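Local coordinates for protein PKS (Streptomyces albus, PDB 4OQJ) that probably acts as a ketosynthase, condensing acyl units on carrier proteins to extend the polyketide chain of the antibiotic oxazolomycin, at residues L28-F32 against M378-I382. Numbering follows the deposited sequence.
Sequences LACRF and MAGLI
Ile382 and Phe32 carry this contact of the thiolase-type ketosynthase fold, in which helix 376-390 packs on strand 23-31 of the large mixed sheet. The segment axes approach to 9.9 Å and run at 130° to each other. All seven touching residues are buried and no hydrogen bond crosses the interface, so the join is made by van der Waals contact, mostly between apolar side chains.

Ile382 reaches the strand with its longer branch. CG1 stands anti to the carbonyl carbon (chi1 -71°) and the chain is extended beyond it, which carries Ile382 CD1 to 4.0 Å from Cys30 CB and 3.6 Å from Ala29 O. The other branch, Ile382 CG2, turns to the start of 28-32 and lies 4.3 Å from Leu28 CD1. Phe41 of helix 38-46 borders both Ile382 and Cys30, and meets the Phe32 ring edge-to-face.

Just past the strand end, Phe32 points its ring at the helix. Cys30 CB, two residues earlier, sits over one face near the rim; the opposite face receives Ala379 CB in a CH-pi contact, 4.2 Å from the centroid of the Phe32 ring and 19° off the normal. The ring also meets the helix backbone, since its leading atom, Phe32 CZ, comes within 3.5 Å of Ala379 CA and 3.9 Å of Met378 C.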
ATOM      1  N   LEU A  28      15.579  -5.732 -12.881  1.00 15.20           N
ATOM      2  CA  LEU A  28      15.440  -6.386 -11.588  1.00 16.56           C
ATOM      3  C   LEU A  28      16.791  -6.503 -10.934  1.00 14.20           C
ATOM      4  O   LEU A  28      17.818  -6.349 -11.586  1.00 17.57           O
ATOM      5  CB  LEU A  28      14.780  -7.766 -11.714  1.00 21.03           C
ATOM      6  CG  LEU A  28      15.401  -8.842 -12.620  1.00 26.63           C
ATOM      7  CD1 LEU A  28      16.609  -9.487 -11.986  1.00 35.84           C
ATOM      8  CD2 LEU A  28      14.357  -9.905 -12.929  1.00 26.26           C
ATOM      9  N   ALA A  29      16.779  -6.733  -9.627  1.00 12.31           N
ATOM     10  CA  ALA A  29      18.003  -6.870  -8.863  1.00 13.90           C
ATOM     11  C   ALA A  29      17.723  -7.639  -7.582  1.00 12.93           C
ATOM     12  O   ALA A  29      16.594  -7.673  -7.094  1.00 12.09           O
ATOM     13  CB  ALA A  29      18.593  -5.508  -8.546  1.00 13.50           C
ATOM     14  N   CYS A  30      18.765  -8.257  -7.042  1.00 10.80           N
ATOM     15  CA  CYS A  30      18.614  -9.060  -5.852  1.00 12.83           C
ATOM     16  C   CYS A  30      19.944  -9.311  -5.178  1.00 12.92           C
ATOM     17  O   CYS A  30      20.985  -9.502  -5.829  1.00 14.21           O
ATOM     18  CB  CYS A  30      17.939 -10.397  -6.189  1.00 11.41           C
ATOM     19  SG  CYS A  30      18.817 -11.358  -7.469  1.00 17.63           S
ATOM     20  N   ARG A  31      19.888  -9.316  -3.860  1.00 12.20           N
ATOM     21  CA  ARG A  31      20.965  -9.801  -3.022  1.00 13.70           C
ATOM     22  C   ARG A  31      20.318 -10.794  -2.076  1.00 14.21           C
ATOM     23  O   ARG A  31      19.567 -10.413  -1.167  1.00 12.90           O
ATOM     24  CB  ARG A  31      21.640  -8.662  -2.273  1.00 14.20           C
ATOM     25  CG  ARG A  31      22.101  -7.541  -3.217  1.00 17.84           C
ATOM     26  CD  ARG A  31      22.262  -6.232  -2.500  1.00 22.76           C
ATOM     27  NE  ARG A  31      22.978  -5.253  -3.328  1.00 22.23           N
ATOM     28  CZ  ARG A  31      23.622  -4.203  -2.838  1.00 19.87           C
ATOM     29  NH1 ARG A  31      23.623  -3.991  -1.525  1.00 21.16           N
ATOM     30  NH2 ARG A  31      24.265  -3.369  -3.660  1.00 18.44           N
ATOM     31  N   PHE A  32      20.573 -12.069  -2.347  1.00 13.10           N
ATOM     32  CA  PHE A  32      19.991 -13.191  -1.615  1.00 12.26           C
ATOM     33  C   PHE A  32      21.155 -13.980  -1.018  1.00 13.42           C
ATOM     34  O   PHE A  32      22.311 -13.750  -1.394  1.00 16.15           O
ATOM     35  CB  PHE A  32      19.157 -14.069  -2.547  1.00 14.08           C
ATOM     36  CG  PHE A  32      17.926 -13.394  -3.116  1.00 12.09           C
ATOM     37  CD1 PHE A  32      17.193 -12.476  -2.378  1.00 11.12           C
ATOM     38  CD2 PHE A  32      17.488 -13.703  -4.387  1.00 12.96           C
ATOM     39  CE1 PHE A  32      16.062 -11.875  -2.914  1.00 13.83           C
ATOM     40  CE2 PHE A  32      16.367 -13.096  -4.921  1.00 12.68           C
ATOM     41  CZ  PHE A  32      15.643 -12.201  -4.174  1.00 10.74           C
HETATM   42  N   MSE A 378       9.922 -11.897  -3.450  1.00 10.85           N
HETATM   43  CA  MSE A 378      10.916 -11.441  -4.437  1.00 11.77           C
HETATM   44  C   MSE A 378      11.791 -12.610  -4.873  1.00  8.82           C
HETATM   45  O   MSE A 378      12.076 -12.781  -6.052  1.00  7.84           O
HETATM   46  CB  MSE A 378      11.816 -10.325  -3.872  1.00 13.92           C
HETATM   47  CG  MSE A 378      11.256  -8.902  -3.957  1.00 21.30           C
HETATM   48 SE   MSE A 378      10.887  -8.330  -5.794  0.71 27.63          SE
HETATM   49  CE  MSE A 378       9.066  -8.436  -5.454  1.00  5.38           C
ATOM     50  N   ALA A 379      12.221 -13.422  -3.919  1.00  9.25           N
ATOM     51  CA  ALA A 379      13.038 -14.574  -4.254  1.00 10.41           C
ATOM     52  C   ALA A 379      12.242 -15.520  -5.172  1.00 14.38           C
ATOM     53  O   ALA A 379      12.771 -16.042  -6.155  1.00 14.08           O
ATOM     54  CB  ALA A 379      13.500 -15.291  -2.990  1.00 12.74           C
ATOM     55  N   GLY A 380      10.957 -15.686  -4.890  1.00 12.81           N
ATOM     56  CA  GLY A 380      10.104 -16.558  -5.696  1.00 13.91           C
ATOM     57  C   GLY A 380       9.817 -16.004  -7.098  1.00 13.21           C
ATOM     58  O   GLY A 380       9.878 -16.730  -8.085  1.00 11.06           O
ATOM     59  N   LEU A 381       9.497 -14.713  -7.180  1.00 11.08           N
ATOM     60  CA  LEU A 381       9.172 -14.082  -8.456  1.00 11.36           C
ATOM     61  C   LEU A 381      10.407 -13.990  -9.349  1.00 12.01           C
ATOM     62  O   LEU A 381      10.344 -14.306 -10.544  1.00 13.84           O
ATOM     63  CB  LEU A 381       8.571 -12.692  -8.228  1.00 10.94           C
ATOM     64  CG  LEU A 381       8.222 -11.854  -9.470  1.00 15.41           C
ATOM     65  CD1 LEU A 381       7.305 -12.607 -10.424  1.00 18.33           C
ATOM     66  CD2 LEU A 381       7.579 -10.549  -9.041  1.00 17.04           C
ATOM     67  N   ILE A 382      11.535 -13.583  -8.770  1.00 10.16           N
ATOM     68  CA  ILE A 382      12.743 -13.422  -9.556  1.00 11.40           C
ATOM     69  C   ILE A 382      13.245 -14.779 -10.036  1.00 11.23           C
ATOM     70  O   ILE A 382      13.690 -14.867 -11.158  1.00 11.62           O
ATOM     71  CB  ILE A 382      13.836 -12.653  -8.784  1.00 11.06           C
ATOM     72  CG1 ILE A 382      13.407 -11.186  -8.669  1.00 11.39           C
ATOM     73  CG2 ILE A 382      15.180 -12.721  -9.529  1.00 14.69           C
ATOM     74  CD1 ILE A 382      14.274 -10.324  -7.772  1.00 10.14           C
TER